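Local coordinates for protein glycosyltransferase Gtf1 (Streptococcus pneumoniae, PDB 4PQG) that is a glycosyltransferase of the GT-B class that holds uridine-5'-diphosphate in the cleft between its two Rossmann-like domains and carries an added antiparallel beta-sheet domain, at residues A[311-316]-A[412-417]; A[406-411]-A[429-434]; A[416-421]-A[435-440]; A[446-451]-A[479-484]. All coordinates share one frame; numbering follows the deposited sequence.

Contact 1: A[311-316]-A[412-417]. With NAG (2-acetamido-2-deoxy-beta-D-glucopyranose), chain D; UDP (uridine-5'-diphosphate), chain C.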
# COMPACT_ATOMS: atom_id res chain seq x y z
N ILE A 311 14.38 -11.16 -5.01
CA ILE A 311 13.59 -10.70 -6.14
C ILE A 311 13.12 -9.29 -5.83
O ILE A 311 12.35 -9.10 -4.88
CB ILE A 311 12.36 -11.59 -6.41
CG1 ILE A 311 12.72 -13.09 -6.39
CG2 ILE A 311 11.70 -11.20 -7.73
CD1 ILE A 311 11.50 -13.99 -6.31
N PRO A 312 13.62 -8.30 -6.59
CA PRO A 312 13.21 -6.91 -6.40
C PRO A 312 11.69 -6.79 -6.47
O PRO A 312 11.08 -7.41 -7.33
CB PRO A 312 13.83 -6.21 -7.60
CG PRO A 312 15.07 -7.00 -7.88
CD PRO A 312 14.69 -8.43 -7.60
N VAL A 313 11.11 -6.00 -5.56
CA VAL A 313 9.66 -5.77 -5.49
C VAL A 313 9.17 -4.87 -6.62
O VAL A 313 7.98 -4.76 -6.86
CB VAL A 313 9.20 -5.19 -4.12
CG1 VAL A 313 9.35 -6.21 -3.01
CG2 VAL A 313 9.93 -3.89 -3.78
N GLY A 314 10.09 -4.23 -7.32
CA GLY A 314 9.71 -3.39 -8.45
C GLY A 314 10.66 -3.58 -9.61
O GLY A 314 11.77 -4.10 -9.43
N SER A 315 10.24 -3.16 -10.79
CA SER A 315 11.12 -3.13 -11.95
C SER A 315 10.63 -2.01 -12.85
O SER A 315 9.52 -1.51 -12.67
CB SER A 315 11.11 -4.49 -12.67
OG SER A 315 9.79 -4.85 -13.06
N ILE A 316 11.46 -1.58 -13.80
CA ILE A 316 11.15 -0.46 -14.67
C ILE A 316 10.86 -1.02 -16.07
O ILE A 316 11.69 -1.73 -16.64
CB ILE A 316 12.36 0.51 -14.74
CG1 ILE A 316 12.67 1.10 -13.37
CG2 ILE A 316 12.10 1.63 -15.73
CD1 ILE A 316 14.07 1.66 -13.25
N GLU A 412 15.34 1.77 4.04
CA GLU A 412 14.44 1.24 3.00
C GLU A 412 14.75 -0.20 2.66
O GLU A 412 15.89 -0.54 2.32
CB GLU A 412 14.49 2.08 1.71
CG GLU A 412 14.04 3.53 1.87
CD GLU A 412 12.54 3.72 2.10
OE1 GLU A 412 11.73 2.79 1.81
OE2 GLU A 412 12.16 4.83 2.54
N GLY A 413 13.72 -1.04 2.74
CA GLY A 413 13.82 -2.41 2.27
C GLY A 413 14.23 -2.42 0.81
O GLY A 413 14.97 -3.30 0.35
N PHE A 414 13.73 -1.45 0.06
CA PHE A 414 14.00 -1.35 -1.36
C PHE A 414 13.84 0.09 -1.78
O PHE A 414 14.82 0.74 -2.21
CB PHE A 414 13.03 -2.22 -2.17
CG PHE A 414 13.37 -2.29 -3.64
CD1 PHE A 414 14.52 -2.95 -4.08
CD2 PHE A 414 12.54 -1.71 -4.59
CE1 PHE A 414 14.83 -3.05 -5.43
CE2 PHE A 414 12.84 -1.80 -5.96
CZ PHE A 414 13.99 -2.47 -6.37
N GLY A 415 12.62 0.60 -1.64
CA GLY A 415 12.30 1.98 -1.99
C GLY A 415 11.89 2.16 -3.44
O GLY A 415 12.71 2.55 -4.30
N LEU A 416 10.62 1.89 -3.71
CA LEU A 416 10.11 1.94 -5.05
C LEU A 416 10.27 3.32 -5.71
O LEU A 416 10.55 3.38 -6.90
CB LEU A 416 8.65 1.49 -5.08
CG LEU A 416 8.44 -0.03 -4.90
CD1 LEU A 416 6.97 -0.39 -4.63
CD2 LEU A 416 9.01 -0.87 -6.04
N THR A 417 10.09 4.41 -4.96
CA THR A 417 10.30 5.76 -5.53
C THR A 417 11.78 6.04 -5.89
O THR A 417 12.05 6.90 -6.74
CB THR A 417 9.81 6.90 -4.63
OG1 THR A 417 10.55 6.89 -3.40
CG2 THR A 417 8.29 6.77 -4.37
C1 NAG D . 8.21 -0.93 2.14
C2 NAG D . 9.63 -0.53 2.51
C3 NAG D . 10.11 -0.12 1.11
C4 NAG D . 9.83 -1.20 0.05
C5 NAG D . 8.36 -1.70 0.15
C6 NAG D . 7.96 -2.72 -0.91
C7 NAG D . 10.60 0.82 4.29
C8 NAG D . 10.47 2.10 5.07
N2 NAG D . 9.67 0.63 3.37
O1 NAG D . 7.12 -0.61 2.96
O3 NAG D . 11.47 0.28 1.10
O4 NAG D . 10.06 -0.65 -1.22
O5 NAG D . 8.19 -2.18 1.48
O6 NAG D . 8.68 -3.90 -0.63
O7 NAG D . 11.53 0.02 4.52
N1 UDP C . 3.43 6.77 -4.46
C2 UDP C . 2.47 7.28 -5.34
N3 UDP C . 2.14 8.57 -5.27
C4 UDP C . 2.70 9.40 -4.37
C5 UDP C . 3.65 8.93 -3.47
C6 UDP C . 4.01 7.58 -3.54
O2 UDP C . 1.92 6.56 -6.21
O4 UDP C . 2.34 10.60 -4.37
C1' UDP C . 3.80 5.35 -4.59
C2' UDP C . 5.18 5.26 -5.24
O2' UDP C . 5.14 5.30 -6.69
C3' UDP C . 5.76 3.95 -4.73
C4' UDP C . 5.03 3.72 -3.41
O4' UDP C . 3.98 4.70 -3.33
O3' UDP C . 5.46 2.88 -5.63
C5' UDP C . 5.94 3.92 -2.20
O5' UDP C . 6.84 2.83 -2.13
PA UDP C . 8.26 2.95 -1.38
O1A UDP C . 8.96 1.62 -1.47
O2A UDP C . 8.94 4.17 -1.95
O3A UDP C . 7.96 3.44 0.12
PB UDP C . 7.14 2.74 1.32
O1B UDP C . 7.99 2.99 2.54
O2B UDP C . 5.79 3.44 1.33
O3B UDP C . 7.08 1.26 0.99

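Contact 2: A[406-411]-A[429-434]. With NAG (2-acetamido-2-deoxy-beta-D-glucopyranose), chain D.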
# COMPACT_ATOMS: atom_id res chain seq x y z
N LEU A 406 15.31 13.85 -3.64
CA LEU A 406 15.79 13.84 -2.25
C LEU A 406 15.06 12.84 -1.32
O LEU A 406 13.86 12.72 -1.37
CB LEU A 406 15.61 15.24 -1.64
CG LEU A 406 16.19 16.47 -2.33
CD1 LEU A 406 15.88 17.70 -1.50
CD2 LEU A 406 17.69 16.30 -2.53
N THR A 407 15.82 12.19 -0.44
CA THR A 407 15.28 11.28 0.56
C THR A 407 16.11 11.47 1.81
O THR A 407 17.34 11.58 1.74
CB THR A 407 15.34 9.78 0.11
OG1 THR A 407 15.20 8.93 1.26
CG2 THR A 407 16.68 9.46 -0.57
N ALA A 408 15.40 11.55 2.94
CA ALA A 408 15.97 11.55 4.28
C ALA A 408 15.46 10.35 5.07
O ALA A 408 15.54 10.31 6.29
CB ALA A 408 15.59 12.85 4.97
N SER A 409 14.90 9.37 4.36
CA SER A 409 14.50 8.13 4.99
C SER A 409 15.72 7.45 5.61
O SER A 409 16.79 7.34 4.98
CB SER A 409 13.82 7.19 3.99
OG SER A 409 13.52 5.94 4.59
N THR A 410 15.55 6.99 6.85
CA THR A 410 16.62 6.35 7.57
C THR A 410 16.71 4.83 7.31
O THR A 410 17.61 4.17 7.84
CB THR A 410 16.54 6.66 9.08
OG1 THR A 410 15.16 6.68 9.49
CG2 THR A 410 17.13 8.06 9.34
N SER A 411 15.81 4.31 6.48
CA SER A 411 15.82 2.88 6.15
C SER A 411 14.86 2.53 5.02
O SER A 411 13.70 2.94 5.05
CB SER A 411 15.47 2.04 7.40
OG SER A 411 15.34 0.66 7.06
N ILE A 429 19.89 12.11 -3.70
CA ILE A 429 20.68 12.45 -2.50
C ILE A 429 20.01 11.84 -1.27
O ILE A 429 18.87 12.18 -0.97
CB ILE A 429 20.83 13.99 -2.32
CG1 ILE A 429 21.49 14.63 -3.55
CG2 ILE A 429 21.60 14.29 -1.04
CD1 ILE A 429 21.45 16.15 -3.56
N GLY A 430 20.70 10.95 -0.57
CA GLY A 430 20.13 10.29 0.60
C GLY A 430 21.14 9.82 1.62
O GLY A 430 22.36 9.92 1.41
N PHE A 431 20.64 9.30 2.73
CA PHE A 431 21.51 8.76 3.78
C PHE A 431 22.20 7.47 3.34
O PHE A 431 21.64 6.67 2.59
CB PHE A 431 20.71 8.48 5.05
CG PHE A 431 20.36 9.70 5.85
CD1 PHE A 431 21.35 10.54 6.38
CD2 PHE A 431 19.02 10.00 6.13
CE1 PHE A 431 21.01 11.64 7.15
CE2 PHE A 431 18.69 11.11 6.90
CZ PHE A 431 19.68 11.92 7.41
N ASP A 432 23.44 7.29 3.82
CA ASP A 432 24.19 6.07 3.60
C ASP A 432 23.67 4.99 4.55
O ASP A 432 24.29 4.68 5.56
CB ASP A 432 25.68 6.33 3.84
CG ASP A 432 26.57 5.21 3.30
OD1 ASP A 432 26.06 4.16 2.85
OD2 ASP A 432 27.81 5.38 3.31
N VAL A 433 22.50 4.44 4.23
CA VAL A 433 21.84 3.47 5.09
C VAL A 433 21.27 2.34 4.25
O VAL A 433 20.88 2.57 3.11
CB VAL A 433 20.71 4.10 5.96
CG1 VAL A 433 21.30 4.97 7.08
CG2 VAL A 433 19.72 4.88 5.11
N PRO A 434 21.23 1.12 4.80
CA PRO A 434 20.67 -0.00 4.04
C PRO A 434 19.13 0.04 3.98
O PRO A 434 18.51 0.75 4.76
CB PRO A 434 21.16 -1.22 4.83
CG PRO A 434 21.33 -0.74 6.22
CD PRO A 434 21.71 0.71 6.13
C1 NAG D . 8.21 -0.93 2.14
C2 NAG D . 9.63 -0.53 2.51
C3 NAG D . 10.11 -0.12 1.11
C4 NAG D . 9.83 -1.20 0.05
C5 NAG D . 8.36 -1.70 0.15
C6 NAG D . 7.96 -2.72 -0.91
C7 NAG D . 10.60 0.82 4.29
C8 NAG D . 10.47 2.10 5.07
N2 NAG D . 9.67 0.63 3.37
O1 NAG D . 7.12 -0.61 2.96
O3 NAG D . 11.47 0.28 1.10
O4 NAG D . 10.06 -0.65 -1.22
O5 NAG D . 8.19 -2.18 1.48
O6 NAG D . 8.68 -3.90 -0.63
O7 NAG D . 11.53 0.02 4.52
O HOH W 1 17.78 8.78 2.92
O HOH W 2 17.67 -0.43 7.10

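Contact 3: A[416-421]-A[435-440]. With UDP (uridine-5'-diphosphate), chain C.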
# COMPACT_ATOMS: atom_id res chain seq x y z
N LEU A 416 10.62 1.89 -3.71
CA LEU A 416 10.11 1.94 -5.05
C LEU A 416 10.27 3.32 -5.71
O LEU A 416 10.55 3.38 -6.90
CB LEU A 416 8.65 1.49 -5.08
CG LEU A 416 8.44 -0.03 -4.90
CD1 LEU A 416 6.97 -0.39 -4.63
CD2 LEU A 416 9.01 -0.87 -6.04
N THR A 417 10.09 4.41 -4.96
CA THR A 417 10.30 5.76 -5.53
C THR A 417 11.78 6.04 -5.89
O THR A 417 12.05 6.90 -6.74
CB THR A 417 9.81 6.90 -4.63
OG1 THR A 417 10.55 6.89 -3.40
CG2 THR A 417 8.29 6.77 -4.37
N LEU A 418 12.71 5.34 -5.25
CA LEU A 418 14.13 5.46 -5.62
C LEU A 418 14.38 4.82 -6.99
O LEU A 418 15.05 5.40 -7.85
CB LEU A 418 15.03 4.83 -4.55
CG LEU A 418 14.85 5.20 -3.07
CD1 LEU A 418 15.83 4.41 -2.23
CD2 LEU A 418 15.00 6.70 -2.84
N MET A 419 13.82 3.64 -7.20
CA MET A 419 13.87 2.95 -8.50
C MET A 419 13.15 3.76 -9.58
O MET A 419 13.67 3.97 -10.68
CB MET A 419 13.22 1.56 -8.39
CG MET A 419 13.25 0.77 -9.70
SD MET A 419 12.09 -0.61 -9.69
CE MET A 419 10.55 0.30 -9.84
N GLU A 420 11.96 4.22 -9.24
CA GLU A 420 11.18 5.04 -10.15
C GLU A 420 11.94 6.32 -10.50
O GLU A 420 12.05 6.67 -11.68
CB GLU A 420 9.80 5.34 -9.55
CG GLU A 420 8.88 4.11 -9.52
CD GLU A 420 7.69 4.21 -8.55
OE1 GLU A 420 7.35 5.34 -8.12
OE2 GLU A 420 7.11 3.14 -8.22
N ALA A 421 12.49 6.98 -9.49
CA ALA A 421 13.30 8.19 -9.71
C ALA A 421 14.49 7.97 -10.67
O ALA A 421 14.66 8.73 -11.60
CB ALA A 421 13.75 8.79 -8.37
N TYR A 435 18.51 -0.65 3.03
CA TYR A 435 19.19 -1.33 1.91
C TYR A 435 19.12 -0.52 0.62
O TYR A 435 20.07 -0.52 -0.17
CB TYR A 435 18.59 -2.71 1.71
CG TYR A 435 18.67 -3.52 2.97
CD1 TYR A 435 19.85 -4.18 3.30
CD2 TYR A 435 17.59 -3.61 3.85
CE1 TYR A 435 19.96 -4.91 4.48
CE2 TYR A 435 17.67 -4.35 5.01
CZ TYR A 435 18.85 -5.00 5.33
OH TYR A 435 18.95 -5.72 6.49
N GLY A 436 17.99 0.16 0.41
CA GLY A 436 17.69 0.79 -0.87
C GLY A 436 18.65 1.87 -1.35
O GLY A 436 19.04 1.89 -2.52
N ASN A 437 19.03 2.76 -0.45
CA ASN A 437 19.94 3.86 -0.78
C ASN A 437 21.29 3.34 -1.25
O ASN A 437 21.88 3.88 -2.18
CB ASN A 437 20.13 4.80 0.42
CG ASN A 437 18.99 5.79 0.58
OD1 ASN A 437 17.97 5.70 -0.11
ND2 ASN A 437 19.17 6.74 1.48
N GLN A 438 21.75 2.29 -0.61
CA GLN A 438 23.01 1.67 -0.97
C GLN A 438 22.92 0.87 -2.28
O GLN A 438 23.92 0.69 -2.96
CB GLN A 438 23.55 0.82 0.18
CG GLN A 438 23.98 1.67 1.37
CD GLN A 438 24.12 0.88 2.66
OE1 GLN A 438 23.76 -0.30 2.73
NE2 GLN A 438 24.62 1.54 3.70
N THR A 439 21.71 0.43 -2.64
CA THR A 439 21.43 -0.17 -3.96
C THR A 439 21.37 0.88 -5.10
O THR A 439 21.93 0.68 -6.19
CB THR A 439 20.12 -1.02 -3.93
OG1 THR A 439 20.22 -2.03 -2.93
CG2 THR A 439 19.90 -1.71 -5.25
N PHE A 440 20.70 2.00 -4.85
CA PHE A 440 20.39 2.94 -5.94
C PHE A 440 21.30 4.16 -6.08
O PHE A 440 21.23 4.85 -7.10
CB PHE A 440 18.93 3.38 -5.88
CG PHE A 440 17.95 2.26 -6.08
CD1 PHE A 440 17.89 1.59 -7.30
CD2 PHE A 440 17.12 1.86 -5.04
CE1 PHE A 440 17.00 0.54 -7.49
CE2 PHE A 440 16.22 0.81 -5.23
CZ PHE A 440 16.16 0.15 -6.45
N1 UDP C . 3.43 6.77 -4.46
C2 UDP C . 2.47 7.28 -5.34
N3 UDP C . 2.14 8.57 -5.27
C4 UDP C . 2.70 9.40 -4.37
C5 UDP C . 3.65 8.93 -3.47
C6 UDP C . 4.01 7.58 -3.54
O2 UDP C . 1.92 6.56 -6.21
O4 UDP C . 2.34 10.60 -4.37
C1' UDP C . 3.80 5.35 -4.59
C2' UDP C . 5.18 5.26 -5.24
O2' UDP C . 5.14 5.30 -6.69
C3' UDP C . 5.76 3.95 -4.73
C4' UDP C . 5.03 3.72 -3.41
O4' UDP C . 3.98 4.70 -3.33
O3' UDP C . 5.46 2.88 -5.63
C5' UDP C . 5.94 3.92 -2.20
O5' UDP C . 6.84 2.83 -2.13
PA UDP C . 8.26 2.95 -1.38
O1A UDP C . 8.96 1.62 -1.47
O2A UDP C . 8.94 4.17 -1.95
O3A UDP C . 7.96 3.44 0.12
PB UDP C . 7.14 2.74 1.32
O1B UDP C . 7.99 2.99 2.54
O2B UDP C . 5.79 3.44 1.33
O3B UDP C . 7.08 1.26 0.99

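Contact 4: A[446-451]-A[479-484]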
# COMPACT_ATOMS: atom_id res chain seq x y z
N ASN A 446 25.99 9.08 -9.27
CA ASN A 446 24.61 9.45 -9.60
C ASN A 446 23.94 10.27 -8.50
O ASN A 446 22.71 10.36 -8.44
CB ASN A 446 23.77 8.22 -10.01
CG ASN A 446 23.36 7.37 -8.83
OD1 ASN A 446 24.17 7.05 -7.96
ND2 ASN A 446 22.08 6.97 -8.80
N GLY A 447 24.75 10.89 -7.66
CA GLY A 447 24.24 11.67 -6.54
C GLY A 447 25.19 11.53 -5.38
O GLY A 447 26.41 11.37 -5.58
N TYR A 448 24.64 11.60 -4.18
CA TYR A 448 25.44 11.55 -2.96
C TYR A 448 24.82 10.73 -1.83
O TYR A 448 23.63 10.80 -1.57
CB TYR A 448 25.66 12.95 -2.42
CG TYR A 448 26.36 13.90 -3.34
CD1 TYR A 448 27.70 13.72 -3.71
CD2 TYR A 448 25.68 15.02 -3.83
CE1 TYR A 448 28.34 14.62 -4.56
CE2 TYR A 448 26.31 15.93 -4.66
CZ TYR A 448 27.63 15.72 -5.02
OH TYR A 448 28.23 16.63 -5.86
N LEU A 449 25.67 9.96 -1.16
CA LEU A 449 25.32 9.31 0.07
C LEU A 449 25.83 10.15 1.23
O LEU A 449 27.02 10.46 1.31
CB LEU A 449 25.89 7.90 0.11
CG LEU A 449 25.20 6.86 -0.78
CD1 LEU A 449 26.02 5.57 -0.83
CD2 LEU A 449 23.79 6.55 -0.31
N ILE A 450 24.93 10.54 2.12
CA ILE A 450 25.28 11.35 3.28
C ILE A 450 25.42 10.47 4.51
O ILE A 450 24.49 9.73 4.83
CB ILE A 450 24.24 12.47 3.48
CG1 ILE A 450 24.24 13.38 2.24
CG2 ILE A 450 24.51 13.24 4.78
CD1 ILE A 450 23.27 14.54 2.27
N PRO A 451 26.58 10.53 5.20
CA PRO A 451 26.78 9.74 6.41
C PRO A 451 25.64 10.01 7.37
O PRO A 451 25.19 11.14 7.48
CB PRO A 451 28.08 10.30 7.00
CG PRO A 451 28.79 10.91 5.85
CD PRO A 451 27.71 11.44 4.95
N GLU A 479 24.20 16.70 -15.42
CA GLU A 479 24.23 15.88 -16.63
C GLU A 479 24.85 14.51 -16.41
O GLU A 479 24.23 13.48 -16.74
CB GLU A 479 24.97 16.59 -17.77
CG GLU A 479 24.15 17.64 -18.50
CD GLU A 479 24.71 17.96 -19.88
OE1 GLU A 479 25.81 17.47 -20.23
OE2 GLU A 479 24.03 18.70 -20.64
N ALA A 480 26.05 14.48 -15.84
CA ALA A 480 26.75 13.22 -15.59
C ALA A 480 25.97 12.30 -14.62
O ALA A 480 25.92 11.08 -14.82
CB ALA A 480 28.15 13.50 -15.05
N MET A 481 25.41 12.89 -13.58
CA MET A 481 24.66 12.12 -12.56
C MET A 481 23.35 11.52 -13.10
O MET A 481 23.07 10.34 -12.88
CB MET A 481 24.38 12.99 -11.34
CG MET A 481 25.58 13.13 -10.43
SD MET A 481 25.21 14.21 -9.05
CE MET A 481 26.70 13.98 -8.07
N ARG A 482 22.57 12.32 -13.81
CA ARG A 482 21.40 11.80 -14.52
C ARG A 482 21.77 10.61 -15.41
O ARG A 482 21.11 9.56 -15.37
CB ARG A 482 20.71 12.91 -15.33
CG ARG A 482 19.82 12.41 -16.45
CD ARG A 482 18.94 13.51 -17.01
NE ARG A 482 19.72 14.57 -17.65
CZ ARG A 482 19.79 15.83 -17.23
NH1 ARG A 482 20.52 16.72 -17.90
NH2 ARG A 482 19.14 16.22 -16.14
N ALA A 483 22.84 10.75 -16.19
CA ALA A 483 23.25 9.71 -17.13
C ALA A 483 23.60 8.43 -16.37
O ALA A 483 23.26 7.32 -16.79
CB ALA A 483 24.42 10.19 -17.98
N TYR A 484 24.25 8.61 -15.23
CA TYR A 484 24.60 7.49 -14.39
C TYR A 484 23.37 6.82 -13.74
O TYR A 484 23.36 5.60 -13.57
CB TYR A 484 25.63 7.91 -13.34
CG TYR A 484 26.53 6.78 -12.93
CD1 TYR A 484 27.79 6.61 -13.52
CD2 TYR A 484 26.11 5.86 -11.96
CE1 TYR A 484 28.61 5.56 -13.14
CE2 TYR A 484 26.92 4.80 -11.58
CZ TYR A 484 28.17 4.66 -12.17
OH TYR A 484 28.96 3.62 -11.78

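Contact 1: A[311-316]-A[412-417]
The ring of Phe-414 meets three residues of the 311-316 loop, all of which approach it obliquely: Val-313 through CG2, Pro-312 through CB and Gly-314 through its backbone N. At the ring edge, near its plane, lies O4 of the NAG. Val-313 CG2 is 3.5 Å from Phe-414 CD2, and these two side chains run alongside each other in opposing senses. Pro-312 CB reaches the far end of the ring, 3.9 Å from Phe-414 CZ. The bond from CA to CB of Phe-414 points at the loop, and chi1 of -173° sets CG anti to the backbone N.

Leu-416 adds its CD2 methyl, which rests 3.6 Å from Gly-314 CA, where there is no side chain to hold it off. The 311-316 loop follows strand 308-310, at the edge of one Rossmann-like sheet, and 412-417 opens the EX7E motif of the other domain, so the contact spans the two halves of the GT-B fold.

On its ligand side the 412-417 turn offers a run of backbone N-H groups. Gly-413 N donates to NAG O7, Phe-414 N to NAG O3 and Gly-415 N, at the N-cap, to NAG O4 (2.9 Å). Leu-416 N and Thr-417 N bind UDP O1A and O2A, the former at 2.8 Å. NAG O3 in turn donates to Glu-412 OE1 (2.6 Å), while Lys-341 and Ser-409 hold OE2.

Contact 2: A[406-411]-A[429-434]
Thr-407 N donates to Ile-429 O over 3.1 Å with an N-H...O angle of 163°, the single direct hydrogen bond between 406-411 and 429-434. Beside it, Leu-406 pairs with Ile-429 in a parallel bridge, and their side chains run abreast in the same sense, with Leu-406 CD2 3.9 Å from Ile-429 CB. One residue on, Gly-430 CA lies 3.3 Å from Thr-407 O in a CA-H...O contact, and the Thr-407 CG2 methyl packs over the same bare glycine.

Beyond the bridge the two chains are joined through side chains and water. The Phe-431 ring turns its edge to two carbonyls, Ala-408 O, 3.3 Å from CE2, and Ser-409 O, both in the ring plane, where the C-H groups carry partial positive charge. Val-433 CG2 then lies 3.5 Å from Thr-410 O. A water accepts from Phe-431 N (2.9 Å) and donates to Ser-409 O, with a weaker bond to Thr-407 O, taking the place of direct strand pairing. A second water accepts from Ser-411 OG and donates to Pro-434 O.

Farther out, Thr-410 OG1 is bonded to His-342, Ser-409 OG to Glu-412, and Tyr-465 of helix 458-474 meets the Phe-431 ring edge-to-face. Ser-411 O ends the segment 3.3 Å from NAG C8. Two neighbouring parallel strands joined through helix 416-423 form a beta-alpha-beta crossover, the repeating element of a Rossmann-like domain, whose loops after the strands lead here to the ligand cleft.

Contact 3: A[416-421]-A[435-440]
Phe-440 lays one ring face against the backbone of another helix: Met-419 N stands over the centre of the ring, 4.1 Å above its plane. The opposite face is covered from within its own helix by Thr-439 CG2, which also lies over the centre, so the ring is sandwiched between a peptide and a methyl. Around this core, Leu-418 CB touches the ring at Phe-440 CD2 (3.7 Å) and Met-419 CB approaches Phe-440 CZ (3.8 Å).

Leu-418 carries the rest of the contact. A chi2 of 178° sets its CD1 anti to CA, and CD1 reaches the start of helix 436-440, 3.3 Å from Asn-437 OD1, where the two side chains meet roughly perpendicular. The amide end of Asn-437 is engaged on its other atom, as ND2 donates to Phe-431 O.

The short axes run nearly parallel, 15° apart and 10.0 Å at closest approach. Helix 416-421 belongs to the crossover between the neighbouring strands 404-406 and 428-431 of the Rossmann-like sheet, and it carries the second glutamate of the EX7E motif. That residue, Glu-420, takes both ribose hydroxyls of UDP, OE1 accepting from O2' at 2.6 Å and OE2 from O3' at 3.1 Å, while Tyr-399 and Tyr-31 bind the same two carboxylate oxygens.

At the start of the other segment a cis peptide bond precedes Tyr-435, whose carbonyl O accepts from both Thr-439 N and Thr-439 OG1. The hydroxyl arrives from above the carbonyl plane. Phe-414 meets the Phe-440 ring edge-to-face.

Contact 4: A[446-451]-A[479-484]
This is an apolar contact between the beginning of strand 447-450, outermost in the parallel sheet of its domain, and helix 478-489, which packs against the strand's first residues. Met-481 carries it. Its chi2 of 178° and chi3 of 172° keep the chain extended out to CE, and it runs over the backbone of Gly-447 to the side chain of Tyr-448, to which it lies nearly square. The CE methyl sits over one face of the ring, offset toward the rim and closest to Tyr-448 CZ (3.6 Å), in a CH-pi contact 4.0 Å from the ring centroid. The sulfur is farther off and oblique, at 5.2 Å from that centroid, making this a Met-aromatic contact. Lys-468 of helix 458-474 adds a cation-pi contact to the same ring.

Just before the strand, Asn-446 puts CB 3.6 Å from Met-481 O and 3.8 Å from Tyr-484 CB. Its amide is used locally: OD1 accepts from Glu-442 N and ND2 donates to Phe-440 O.

With no hydrogen bond between the two segments, the contact rests on van der Waals packing and the methyl over the ring. One polar group pays for this: the buried Gly-447 N has no hydrogen-bond partner in the model; Met-481 SD lies beside it at 3.6 Å, off the N-H direction.

In the fold
Contacts 1 and 3 lie at the cleft, with centres 7 Å apart. They share Leu-416 and Thr-417 and both touch UDP, and Glu-412 O probably accepts from Tyr-435 N (2.7 Å) and Gly-436 N. Contact 2, centred 9 Å from contact 3, touches NAG as contact 1 does; Asp-432 OD1 and Gln-438 NE2, 3.1 Å apart in a probable hydrogen bond, help tie it to contact 3. Contact 4 is the remotest from the ligands, centred 19 Å from contact 1 and not touching it. Strand pairing joins it to contact 2, where Gly-430 O and Ile-450 N are 2.7 Å apart, and its centre lies 12 Å from that of contact 3. The series thus runs from the interdomain cleft to the sheet edge.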